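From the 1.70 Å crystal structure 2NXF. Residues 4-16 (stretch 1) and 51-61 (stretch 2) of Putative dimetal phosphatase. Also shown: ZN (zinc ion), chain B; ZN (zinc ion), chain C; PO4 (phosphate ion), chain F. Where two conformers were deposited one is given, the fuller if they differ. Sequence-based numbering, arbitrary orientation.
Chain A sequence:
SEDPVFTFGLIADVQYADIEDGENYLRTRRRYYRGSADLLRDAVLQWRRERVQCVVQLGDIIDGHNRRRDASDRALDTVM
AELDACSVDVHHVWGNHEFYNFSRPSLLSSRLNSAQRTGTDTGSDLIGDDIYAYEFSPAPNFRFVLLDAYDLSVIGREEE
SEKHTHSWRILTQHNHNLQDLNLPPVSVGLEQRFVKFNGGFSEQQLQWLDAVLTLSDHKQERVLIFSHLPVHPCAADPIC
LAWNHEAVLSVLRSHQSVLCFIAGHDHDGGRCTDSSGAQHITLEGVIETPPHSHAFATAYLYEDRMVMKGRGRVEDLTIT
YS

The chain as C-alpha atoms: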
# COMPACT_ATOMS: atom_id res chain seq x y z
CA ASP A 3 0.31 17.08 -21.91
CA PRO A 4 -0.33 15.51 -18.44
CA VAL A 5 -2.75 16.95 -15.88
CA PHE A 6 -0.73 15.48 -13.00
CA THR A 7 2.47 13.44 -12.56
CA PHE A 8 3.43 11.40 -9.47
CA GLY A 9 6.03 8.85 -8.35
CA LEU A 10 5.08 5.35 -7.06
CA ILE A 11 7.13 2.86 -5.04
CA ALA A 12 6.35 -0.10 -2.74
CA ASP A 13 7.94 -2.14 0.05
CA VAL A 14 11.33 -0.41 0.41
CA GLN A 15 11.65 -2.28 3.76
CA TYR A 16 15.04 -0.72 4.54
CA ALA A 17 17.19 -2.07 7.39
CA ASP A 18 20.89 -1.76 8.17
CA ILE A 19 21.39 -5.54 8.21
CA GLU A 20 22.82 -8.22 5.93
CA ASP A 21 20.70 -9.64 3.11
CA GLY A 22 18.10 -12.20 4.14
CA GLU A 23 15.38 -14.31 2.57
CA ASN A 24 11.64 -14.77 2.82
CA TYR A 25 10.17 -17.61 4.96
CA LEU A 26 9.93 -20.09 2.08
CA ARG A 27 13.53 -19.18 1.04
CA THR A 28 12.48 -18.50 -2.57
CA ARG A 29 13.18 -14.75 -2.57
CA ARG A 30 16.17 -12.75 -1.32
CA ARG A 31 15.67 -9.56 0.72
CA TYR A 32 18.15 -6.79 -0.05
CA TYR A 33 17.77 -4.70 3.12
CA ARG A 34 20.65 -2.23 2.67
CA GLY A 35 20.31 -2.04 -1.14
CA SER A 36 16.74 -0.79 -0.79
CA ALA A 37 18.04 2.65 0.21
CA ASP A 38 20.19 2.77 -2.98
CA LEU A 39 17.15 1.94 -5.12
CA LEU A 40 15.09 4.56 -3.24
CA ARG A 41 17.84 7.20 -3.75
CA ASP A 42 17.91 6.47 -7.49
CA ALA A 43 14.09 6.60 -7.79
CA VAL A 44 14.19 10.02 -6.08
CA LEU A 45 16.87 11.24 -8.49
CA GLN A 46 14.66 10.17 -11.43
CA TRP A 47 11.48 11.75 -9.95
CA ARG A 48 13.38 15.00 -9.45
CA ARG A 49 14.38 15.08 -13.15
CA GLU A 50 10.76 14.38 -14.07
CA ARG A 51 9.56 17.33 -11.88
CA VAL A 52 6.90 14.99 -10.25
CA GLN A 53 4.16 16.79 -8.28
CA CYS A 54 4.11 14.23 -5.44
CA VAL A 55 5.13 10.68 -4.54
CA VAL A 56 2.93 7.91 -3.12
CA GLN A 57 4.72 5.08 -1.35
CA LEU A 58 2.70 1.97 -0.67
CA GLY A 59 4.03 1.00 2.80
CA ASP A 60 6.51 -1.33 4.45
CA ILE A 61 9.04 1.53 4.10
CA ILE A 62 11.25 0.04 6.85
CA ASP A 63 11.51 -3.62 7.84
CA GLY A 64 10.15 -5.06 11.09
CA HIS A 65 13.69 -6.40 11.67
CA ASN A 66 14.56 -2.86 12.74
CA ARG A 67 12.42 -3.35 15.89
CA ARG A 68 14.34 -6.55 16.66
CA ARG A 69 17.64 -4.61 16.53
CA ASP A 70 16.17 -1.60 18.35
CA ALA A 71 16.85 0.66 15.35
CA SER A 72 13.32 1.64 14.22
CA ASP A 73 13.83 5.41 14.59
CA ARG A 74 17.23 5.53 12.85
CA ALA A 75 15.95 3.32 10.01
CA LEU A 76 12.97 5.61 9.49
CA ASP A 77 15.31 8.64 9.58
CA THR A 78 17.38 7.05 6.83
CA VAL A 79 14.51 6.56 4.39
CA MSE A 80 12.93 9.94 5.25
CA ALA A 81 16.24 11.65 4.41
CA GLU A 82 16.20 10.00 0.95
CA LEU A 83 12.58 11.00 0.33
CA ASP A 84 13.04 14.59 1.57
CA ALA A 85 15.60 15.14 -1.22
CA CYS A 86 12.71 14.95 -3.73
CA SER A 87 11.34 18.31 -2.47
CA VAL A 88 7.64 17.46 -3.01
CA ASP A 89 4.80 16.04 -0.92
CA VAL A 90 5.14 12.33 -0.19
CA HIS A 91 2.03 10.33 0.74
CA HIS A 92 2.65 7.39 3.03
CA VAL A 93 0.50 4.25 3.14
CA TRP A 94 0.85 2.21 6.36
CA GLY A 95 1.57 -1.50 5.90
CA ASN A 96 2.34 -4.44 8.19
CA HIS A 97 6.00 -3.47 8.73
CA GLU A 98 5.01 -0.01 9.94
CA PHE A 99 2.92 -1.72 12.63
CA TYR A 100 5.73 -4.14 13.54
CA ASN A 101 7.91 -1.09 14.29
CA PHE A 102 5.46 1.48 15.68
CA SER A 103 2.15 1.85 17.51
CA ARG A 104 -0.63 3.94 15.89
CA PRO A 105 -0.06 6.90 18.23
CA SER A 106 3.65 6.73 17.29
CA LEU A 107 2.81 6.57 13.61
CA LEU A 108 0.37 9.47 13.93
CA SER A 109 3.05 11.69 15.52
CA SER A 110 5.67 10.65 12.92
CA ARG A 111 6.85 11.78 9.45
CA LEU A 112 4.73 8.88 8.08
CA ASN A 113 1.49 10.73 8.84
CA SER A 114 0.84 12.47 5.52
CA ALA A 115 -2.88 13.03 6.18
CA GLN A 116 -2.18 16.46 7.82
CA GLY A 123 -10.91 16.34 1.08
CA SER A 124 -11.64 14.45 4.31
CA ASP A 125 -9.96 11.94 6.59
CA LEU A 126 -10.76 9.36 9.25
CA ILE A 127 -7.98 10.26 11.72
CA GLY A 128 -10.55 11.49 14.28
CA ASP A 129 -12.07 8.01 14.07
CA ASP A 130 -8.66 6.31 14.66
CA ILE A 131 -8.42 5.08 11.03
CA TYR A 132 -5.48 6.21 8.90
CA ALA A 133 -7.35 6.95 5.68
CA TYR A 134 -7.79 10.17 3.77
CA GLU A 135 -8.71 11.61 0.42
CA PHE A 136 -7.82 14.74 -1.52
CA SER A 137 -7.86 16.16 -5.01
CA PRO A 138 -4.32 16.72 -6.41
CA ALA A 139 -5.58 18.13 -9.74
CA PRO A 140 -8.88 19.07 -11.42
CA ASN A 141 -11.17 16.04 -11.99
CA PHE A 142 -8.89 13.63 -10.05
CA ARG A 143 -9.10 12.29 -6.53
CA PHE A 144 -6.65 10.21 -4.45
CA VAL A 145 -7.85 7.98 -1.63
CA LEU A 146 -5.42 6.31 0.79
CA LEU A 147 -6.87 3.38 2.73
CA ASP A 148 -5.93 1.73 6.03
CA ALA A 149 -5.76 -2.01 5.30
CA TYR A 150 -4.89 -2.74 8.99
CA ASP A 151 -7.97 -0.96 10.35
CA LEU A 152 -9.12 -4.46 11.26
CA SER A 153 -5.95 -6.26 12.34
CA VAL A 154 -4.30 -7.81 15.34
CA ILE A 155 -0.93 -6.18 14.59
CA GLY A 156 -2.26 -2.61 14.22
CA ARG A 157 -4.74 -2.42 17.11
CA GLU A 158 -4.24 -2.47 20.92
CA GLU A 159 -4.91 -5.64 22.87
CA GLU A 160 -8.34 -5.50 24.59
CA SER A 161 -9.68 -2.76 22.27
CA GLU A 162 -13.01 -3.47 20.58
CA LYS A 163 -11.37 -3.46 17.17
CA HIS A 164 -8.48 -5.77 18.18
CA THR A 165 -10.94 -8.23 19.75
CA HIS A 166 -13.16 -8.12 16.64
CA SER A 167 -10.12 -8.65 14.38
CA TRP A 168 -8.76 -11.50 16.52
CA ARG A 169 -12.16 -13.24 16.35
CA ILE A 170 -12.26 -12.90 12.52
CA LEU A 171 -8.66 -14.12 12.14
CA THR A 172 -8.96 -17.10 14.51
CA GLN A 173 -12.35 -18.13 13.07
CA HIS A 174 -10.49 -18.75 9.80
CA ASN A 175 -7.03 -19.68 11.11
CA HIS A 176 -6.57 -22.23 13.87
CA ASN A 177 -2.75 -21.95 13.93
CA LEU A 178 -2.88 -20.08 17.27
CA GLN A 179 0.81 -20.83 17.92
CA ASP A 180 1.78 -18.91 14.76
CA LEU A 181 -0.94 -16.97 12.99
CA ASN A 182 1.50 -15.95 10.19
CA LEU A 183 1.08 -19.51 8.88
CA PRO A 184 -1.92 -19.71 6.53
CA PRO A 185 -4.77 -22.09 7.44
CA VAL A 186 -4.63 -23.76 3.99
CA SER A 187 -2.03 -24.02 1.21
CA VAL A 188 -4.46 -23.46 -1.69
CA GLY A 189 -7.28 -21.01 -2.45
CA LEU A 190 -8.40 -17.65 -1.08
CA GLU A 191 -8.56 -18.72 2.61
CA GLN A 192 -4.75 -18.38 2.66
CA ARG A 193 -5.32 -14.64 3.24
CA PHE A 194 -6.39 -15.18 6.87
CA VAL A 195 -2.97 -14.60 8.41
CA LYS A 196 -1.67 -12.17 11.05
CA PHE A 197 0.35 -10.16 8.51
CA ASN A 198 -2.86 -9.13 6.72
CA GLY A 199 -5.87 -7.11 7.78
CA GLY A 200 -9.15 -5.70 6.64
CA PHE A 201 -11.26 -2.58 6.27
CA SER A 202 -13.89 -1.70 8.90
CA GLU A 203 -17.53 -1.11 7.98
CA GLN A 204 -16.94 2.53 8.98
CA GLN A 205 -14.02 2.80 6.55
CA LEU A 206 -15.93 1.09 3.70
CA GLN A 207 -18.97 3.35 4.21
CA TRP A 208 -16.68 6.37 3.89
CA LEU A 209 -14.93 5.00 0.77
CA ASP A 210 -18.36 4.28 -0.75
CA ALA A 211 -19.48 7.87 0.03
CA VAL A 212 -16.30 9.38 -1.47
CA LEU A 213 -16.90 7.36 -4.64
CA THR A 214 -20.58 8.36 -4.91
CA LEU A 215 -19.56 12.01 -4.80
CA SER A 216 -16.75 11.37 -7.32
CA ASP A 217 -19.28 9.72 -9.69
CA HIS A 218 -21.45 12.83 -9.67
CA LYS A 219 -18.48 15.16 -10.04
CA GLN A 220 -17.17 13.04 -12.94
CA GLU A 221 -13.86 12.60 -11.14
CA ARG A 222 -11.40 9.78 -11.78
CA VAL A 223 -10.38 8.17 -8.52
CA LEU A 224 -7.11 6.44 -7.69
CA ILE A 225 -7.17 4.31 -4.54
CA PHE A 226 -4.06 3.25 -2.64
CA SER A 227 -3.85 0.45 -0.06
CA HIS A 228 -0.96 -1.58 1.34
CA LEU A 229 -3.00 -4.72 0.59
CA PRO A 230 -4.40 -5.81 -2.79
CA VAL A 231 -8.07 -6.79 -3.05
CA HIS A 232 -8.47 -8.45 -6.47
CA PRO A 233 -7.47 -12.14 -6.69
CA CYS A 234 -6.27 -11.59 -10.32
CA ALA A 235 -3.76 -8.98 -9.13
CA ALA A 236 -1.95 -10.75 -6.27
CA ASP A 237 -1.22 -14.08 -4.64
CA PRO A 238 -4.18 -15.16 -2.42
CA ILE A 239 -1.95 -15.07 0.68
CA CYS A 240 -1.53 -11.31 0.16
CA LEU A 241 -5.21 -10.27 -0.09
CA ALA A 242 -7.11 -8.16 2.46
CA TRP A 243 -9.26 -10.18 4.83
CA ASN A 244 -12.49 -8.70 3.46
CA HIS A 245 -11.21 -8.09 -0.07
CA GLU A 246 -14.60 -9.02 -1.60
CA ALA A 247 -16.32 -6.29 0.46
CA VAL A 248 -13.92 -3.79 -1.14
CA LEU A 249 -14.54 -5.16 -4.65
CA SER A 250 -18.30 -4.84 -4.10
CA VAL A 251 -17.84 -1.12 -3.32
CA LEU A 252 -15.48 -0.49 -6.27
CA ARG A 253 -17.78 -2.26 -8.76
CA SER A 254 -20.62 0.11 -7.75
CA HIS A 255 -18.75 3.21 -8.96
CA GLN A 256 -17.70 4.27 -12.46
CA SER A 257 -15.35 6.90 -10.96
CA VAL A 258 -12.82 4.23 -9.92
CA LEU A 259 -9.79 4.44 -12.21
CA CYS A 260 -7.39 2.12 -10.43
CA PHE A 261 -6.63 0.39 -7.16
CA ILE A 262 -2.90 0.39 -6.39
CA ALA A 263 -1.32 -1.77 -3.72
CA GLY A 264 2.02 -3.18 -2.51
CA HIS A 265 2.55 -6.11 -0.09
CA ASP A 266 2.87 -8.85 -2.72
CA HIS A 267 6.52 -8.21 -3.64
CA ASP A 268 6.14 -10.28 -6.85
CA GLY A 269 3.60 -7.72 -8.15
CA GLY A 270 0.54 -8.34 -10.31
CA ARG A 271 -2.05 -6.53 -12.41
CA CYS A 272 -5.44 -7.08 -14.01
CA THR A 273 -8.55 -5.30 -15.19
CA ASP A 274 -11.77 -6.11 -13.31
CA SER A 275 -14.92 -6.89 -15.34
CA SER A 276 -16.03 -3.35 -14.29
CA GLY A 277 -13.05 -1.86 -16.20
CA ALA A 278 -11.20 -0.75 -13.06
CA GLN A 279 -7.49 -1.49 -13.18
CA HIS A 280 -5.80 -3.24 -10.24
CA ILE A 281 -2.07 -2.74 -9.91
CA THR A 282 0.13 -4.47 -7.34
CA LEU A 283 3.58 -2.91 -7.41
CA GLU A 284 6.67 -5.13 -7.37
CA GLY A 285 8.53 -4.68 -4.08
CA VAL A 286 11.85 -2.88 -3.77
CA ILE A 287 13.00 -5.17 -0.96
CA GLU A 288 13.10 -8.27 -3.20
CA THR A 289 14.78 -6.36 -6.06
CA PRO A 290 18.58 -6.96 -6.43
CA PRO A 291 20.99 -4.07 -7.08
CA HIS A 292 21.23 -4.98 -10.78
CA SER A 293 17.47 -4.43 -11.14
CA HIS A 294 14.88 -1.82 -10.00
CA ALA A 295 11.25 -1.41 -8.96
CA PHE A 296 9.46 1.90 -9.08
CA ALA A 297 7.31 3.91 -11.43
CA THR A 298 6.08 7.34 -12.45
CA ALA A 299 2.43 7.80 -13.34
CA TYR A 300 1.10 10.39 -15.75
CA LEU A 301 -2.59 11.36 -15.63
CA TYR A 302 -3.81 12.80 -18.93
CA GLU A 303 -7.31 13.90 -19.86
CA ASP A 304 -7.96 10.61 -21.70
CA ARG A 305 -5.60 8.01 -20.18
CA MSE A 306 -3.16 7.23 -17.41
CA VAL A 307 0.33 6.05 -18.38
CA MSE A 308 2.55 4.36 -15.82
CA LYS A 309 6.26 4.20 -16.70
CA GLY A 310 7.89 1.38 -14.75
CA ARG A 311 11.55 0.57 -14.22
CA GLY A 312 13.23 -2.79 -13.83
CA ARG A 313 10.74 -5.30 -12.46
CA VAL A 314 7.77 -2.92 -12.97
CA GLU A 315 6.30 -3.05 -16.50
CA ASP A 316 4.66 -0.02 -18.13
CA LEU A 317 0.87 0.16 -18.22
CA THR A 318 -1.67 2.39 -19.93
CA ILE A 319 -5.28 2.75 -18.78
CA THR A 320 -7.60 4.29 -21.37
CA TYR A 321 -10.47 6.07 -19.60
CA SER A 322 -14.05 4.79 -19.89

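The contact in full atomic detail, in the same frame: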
# COMPACT_ATOMS: atom_id res chain seq x y z
N PRO A 4 0.35 16.10 -19.62
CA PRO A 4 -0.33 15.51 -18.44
C PRO A 4 -0.94 16.52 -17.47
O PRO A 4 -0.40 17.62 -17.29
CB PRO A 4 0.78 14.71 -17.74
CG PRO A 4 2.06 15.25 -18.22
CD PRO A 4 1.82 15.99 -19.52
N VAL A 5 -2.08 16.15 -16.89
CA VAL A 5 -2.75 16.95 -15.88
C VAL A 5 -1.98 16.88 -14.56
O VAL A 5 -1.92 17.86 -13.80
CB VAL A 5 -4.21 16.47 -15.66
CG1 VAL A 5 -4.90 17.27 -14.56
CG2 VAL A 5 -5.01 16.57 -16.95
N PHE A 6 -1.40 15.71 -14.27
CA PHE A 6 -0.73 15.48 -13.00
C PHE A 6 0.26 14.33 -13.16
O PHE A 6 0.02 13.41 -13.93
CB PHE A 6 -1.77 15.11 -11.93
CG PHE A 6 -1.25 15.17 -10.51
CD1 PHE A 6 -0.98 16.40 -9.89
CD2 PHE A 6 -1.06 14.00 -9.78
CE1 PHE A 6 -0.51 16.42 -8.55
CE2 PHE A 6 -0.59 14.02 -8.46
CZ PHE A 6 -0.32 15.25 -7.85
N THR A 7 1.37 14.41 -12.42
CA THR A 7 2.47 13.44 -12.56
C THR A 7 2.94 13.08 -11.15
O THR A 7 3.20 13.97 -10.34
CB THR A 7 3.66 14.07 -13.34
OG1 THR A 7 3.25 14.45 -14.67
CG2 THR A 7 4.81 13.09 -13.43
N PHE A 8 3.03 11.79 -10.84
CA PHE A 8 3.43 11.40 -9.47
C PHE A 8 4.30 10.15 -9.47
O PHE A 8 4.13 9.29 -10.33
CB PHE A 8 2.24 11.26 -8.53
CG PHE A 8 1.25 10.18 -8.93
CD1 PHE A 8 1.21 8.96 -8.26
CD2 PHE A 8 0.32 10.42 -9.95
CE1 PHE A 8 0.28 7.98 -8.61
CE2 PHE A 8 -0.61 9.45 -10.32
CZ PHE A 8 -0.63 8.24 -9.66
N GLY A 9 5.22 10.07 -8.52
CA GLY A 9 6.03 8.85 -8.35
C GLY A 9 5.30 7.77 -7.56
O GLY A 9 4.44 8.08 -6.74
N LEU A 10 5.65 6.50 -7.79
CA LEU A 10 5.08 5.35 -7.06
C LEU A 10 6.18 4.37 -6.68
O LEU A 10 7.03 4.06 -7.52
CB LEU A 10 4.11 4.57 -7.96
CG LEU A 10 2.80 5.25 -8.27
CD1 LEU A 10 2.14 4.58 -9.48
CD2 LEU A 10 1.89 5.17 -7.03
N ILE A 11 6.13 3.85 -5.46
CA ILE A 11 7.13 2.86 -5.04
C ILE A 11 6.50 2.04 -3.90
O ILE A 11 5.63 2.54 -3.20
CB ILE A 11 8.45 3.54 -4.60
CG1 ILE A 11 9.64 2.55 -4.64
CG2 ILE A 11 8.29 4.27 -3.25
CD1 ILE A 11 11.03 3.25 -4.60
N ALA A 12 6.93 0.78 -3.77
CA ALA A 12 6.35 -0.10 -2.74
C ALA A 12 7.44 -0.89 -2.03
O ALA A 12 8.42 -1.32 -2.65
CB ALA A 12 5.36 -1.08 -3.38
N ASP A 13 7.23 -1.08 -0.73
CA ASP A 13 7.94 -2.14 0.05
C ASP A 13 9.46 -1.94 -0.01
O ASP A 13 10.21 -2.88 -0.32
CB ASP A 13 7.53 -3.55 -0.41
CG ASP A 13 6.05 -3.85 -0.10
OD1 ASP A 13 5.78 -4.43 0.95
OD2 ASP A 13 5.17 -3.41 -0.86
N VAL A 14 9.89 -0.71 0.29
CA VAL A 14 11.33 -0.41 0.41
C VAL A 14 11.93 -1.33 1.50
O VAL A 14 12.94 -2.02 1.27
CB VAL A 14 11.57 1.08 0.73
CG1 VAL A 14 13.07 1.37 0.98
CG2 VAL A 14 11.03 1.99 -0.40
N GLN A 15 11.29 -1.35 2.67
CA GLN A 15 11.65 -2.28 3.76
C GLN A 15 13.13 -2.20 4.14
O GLN A 15 13.78 -3.22 4.37
CB GLN A 15 11.21 -3.73 3.46
CG GLN A 15 9.91 -4.03 4.17
CD GLN A 15 9.19 -5.25 3.66
OE1 GLN A 15 8.30 -5.16 2.80
NE2 GLN A 15 9.56 -6.41 4.19
N TYR A 16 13.63 -0.97 4.20
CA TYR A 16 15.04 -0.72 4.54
C TYR A 16 15.38 -1.25 5.94
O TYR A 16 14.56 -1.16 6.85
CB TYR A 16 15.35 0.79 4.48
CG TYR A 16 16.72 1.08 5.02
CD1 TYR A 16 17.86 0.73 4.29
CD2 TYR A 16 16.89 1.65 6.28
CE1 TYR A 16 19.13 0.98 4.79
CE2 TYR A 16 18.15 1.89 6.79
CZ TYR A 16 19.27 1.55 6.04
OH TYR A 16 20.54 1.77 6.53
N ARG A 51 10.36 16.27 -12.55
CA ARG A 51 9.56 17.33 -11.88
C ARG A 51 8.17 16.76 -11.41
O ARG A 51 7.11 17.36 -11.65
CB ARG A 51 9.47 18.61 -12.77
CG ARG A 51 10.86 19.15 -13.21
CD ARG A 51 10.77 20.54 -13.83
NE ARG A 51 12.10 21.08 -14.12
CZ ARG A 51 12.34 22.35 -14.43
NH1 ARG A 51 13.58 22.74 -14.68
NH2 ARG A 51 11.33 23.23 -14.51
N VAL A 52 8.18 15.60 -10.74
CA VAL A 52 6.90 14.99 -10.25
C VAL A 52 6.22 15.92 -9.23
O VAL A 52 6.91 16.65 -8.52
CB VAL A 52 7.02 13.56 -9.63
CG1 VAL A 52 7.72 12.59 -10.60
CG2 VAL A 52 7.74 13.60 -8.28
N GLN A 53 4.89 15.88 -9.16
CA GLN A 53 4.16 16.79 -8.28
C GLN A 53 3.95 16.23 -6.88
O GLN A 53 3.68 16.98 -5.94
CB GLN A 53 2.84 17.19 -8.93
CG GLN A 53 3.03 18.16 -10.09
CD GLN A 53 1.88 18.15 -11.06
OE1 GLN A 53 1.81 17.29 -11.94
NE2 GLN A 53 0.99 19.13 -10.93
N CYS A 54 4.09 14.91 -6.74
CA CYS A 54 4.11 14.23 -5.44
C CYS A 54 4.61 12.79 -5.63
O CYS A 54 4.88 12.37 -6.74
CB CYS A 54 2.74 14.25 -4.74
SG CYS A 54 1.49 13.13 -5.44
N VAL A 55 4.76 12.09 -4.51
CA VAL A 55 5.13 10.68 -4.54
C VAL A 55 4.11 9.98 -3.63
O VAL A 55 3.71 10.54 -2.61
CB VAL A 55 6.57 10.46 -4.01
CG1 VAL A 55 6.90 8.97 -3.89
CG2 VAL A 55 7.61 11.19 -4.93
N VAL A 56 3.69 8.79 -4.02
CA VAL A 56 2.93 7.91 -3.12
C VAL A 56 3.74 6.65 -2.89
O VAL A 56 4.15 5.97 -3.85
CB VAL A 56 1.54 7.54 -3.70
CG1 VAL A 56 0.75 6.74 -2.66
CG2 VAL A 56 0.76 8.79 -4.13
N GLN A 57 4.01 6.34 -1.63
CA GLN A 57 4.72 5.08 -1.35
C GLN A 57 3.78 4.17 -0.58
O GLN A 57 3.09 4.61 0.35
CB GLN A 57 6.08 5.28 -0.67
CG GLN A 57 6.05 5.86 0.74
CD GLN A 57 5.88 4.79 1.83
OE1 GLN A 57 5.90 3.58 1.59
NE2 GLN A 57 5.72 5.27 3.06
N LEU A 58 3.77 2.90 -0.98
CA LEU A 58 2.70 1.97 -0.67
C LEU A 58 2.92 1.18 0.64
O LEU A 58 2.16 0.23 0.92
CB LEU A 58 2.49 1.02 -1.86
CG LEU A 58 1.57 1.50 -3.01
CD1 LEU A 58 0.12 1.68 -2.50
CD2 LEU A 58 2.07 2.78 -3.59
N GLY A 59 3.89 1.58 1.45
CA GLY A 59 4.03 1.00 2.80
C GLY A 59 5.18 0.02 2.89
O GLY A 59 5.85 -0.26 1.88
N ASP A 60 5.34 -0.53 4.10
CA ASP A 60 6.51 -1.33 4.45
C ASP A 60 7.77 -0.57 4.08
O ASP A 60 8.67 -1.14 3.45
CB ASP A 60 6.50 -2.69 3.73
CG ASP A 60 5.47 -3.66 4.30
OD1 ASP A 60 4.76 -3.32 5.27
OD2 ASP A 60 5.33 -4.75 3.74
N ILE A 61 7.86 0.71 4.47
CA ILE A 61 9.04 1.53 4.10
C ILE A 61 10.29 1.14 4.90
O ILE A 61 11.41 1.29 4.41
CB ILE A 61 8.73 3.03 4.19
CG1 ILE A 61 9.69 3.82 3.29
CG2 ILE A 61 8.68 3.49 5.66
CD1 ILE A 61 9.45 5.33 3.28
ZN ZN B . 6.53 -5.86 2.23
ZN ZN C . 3.51 -5.93 3.60
P PO4 F . 6.02 -8.64 3.99
O1 PO4 F . 5.70 -9.65 2.91
O2 PO4 F . 6.74 -9.33 5.13
O3 PO4 F . 6.99 -7.58 3.50
O4 PO4 F . 4.77 -7.95 4.46
O HOH W 1 2.06 16.98 -14.59
O HOH W 2 7.89 1.46 0.98
O HOH W 3 4.66 -6.90 2.07

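The apolar centre of this contact is a row of side chains on one face of a two-strand parallel pairing: Phe8 and Leu10 from the first stretch, Cys54 and Val56 from the second. Cys54 SG lies 3.7 Å from Phe8 CB and also 3.7 Å from Phe6 CZ, where it meets the edge of the Phe6 ring close to the ring plane. Further along, Leu10 CD2 reaches Val56 CB at 4.1 Å and Leu58 CD2 at 4.2 Å, and Ala12 CB packs on Leu58 CB at 3.9 Å. The other face pairs Gly9 with Val55 and Ile11 with Gln57. There the backbones at Gly9 and Val55 come within 4.3 Å, CA to CA, and a CB built on Gly9 would lie a tight 3.4 Å from Val55 CG2, so the absent side chain makes room for the valine. Ile11 CG2 covers Gln57 CB at 3.5 Å.

The backbone ladder beneath these side chains alternates as parallel strands require. Gly9 N donates to Cys54 O (2.9 Å) and Val56 N to Gly9 O (2.9 Å), so Gly9 uses both its polar groups on residues flanking its partner, Val55. Ile11 repeats the pattern, with a weak bond from its N to Val56 O (3.3 Å) and a good one from Leu58 N to its O (2.9 Å). Gln57, whose side chain is turned back on its own stretch, accepts at OE1 from Gly59 N (2.8 Å), bracing the turn after the strand. Gly59 adopts backbone angles that would jam a CB against the preceding carbonyl, while its own O accepts from Asp13 N at 3.1 Å. Water 2 joins Val14 N, Gln57 OE1 and Gly59 O.

At one end, Gln53 clamps Thr7: its N donates to Thr7 O (2.8 Å) and its OE1 accepts from Thr7 N (3.0 Å), with water 1 linking that OE1 to Thr7 OG1.

At the other end the rule changes from packing to metal binding, as the name dimetal phosphatase leads one to expect. Asp13 OD1 and Asp60 OD2 stand only 2.8 Å apart, a spacing made tolerable by the zinc of chain B, which binds them at 2.1 Å and 2.2 Å; Gln15 OE1 joins at 2.0 Å. Asp60 OD2 also binds the zinc of chain C at 2.2 Å, bridging the two ions, and phosphate and water 3 bind both. Where the two stretches end, Tyr16 N donates to Ile61 O at 3.2 Å, holding the loops together.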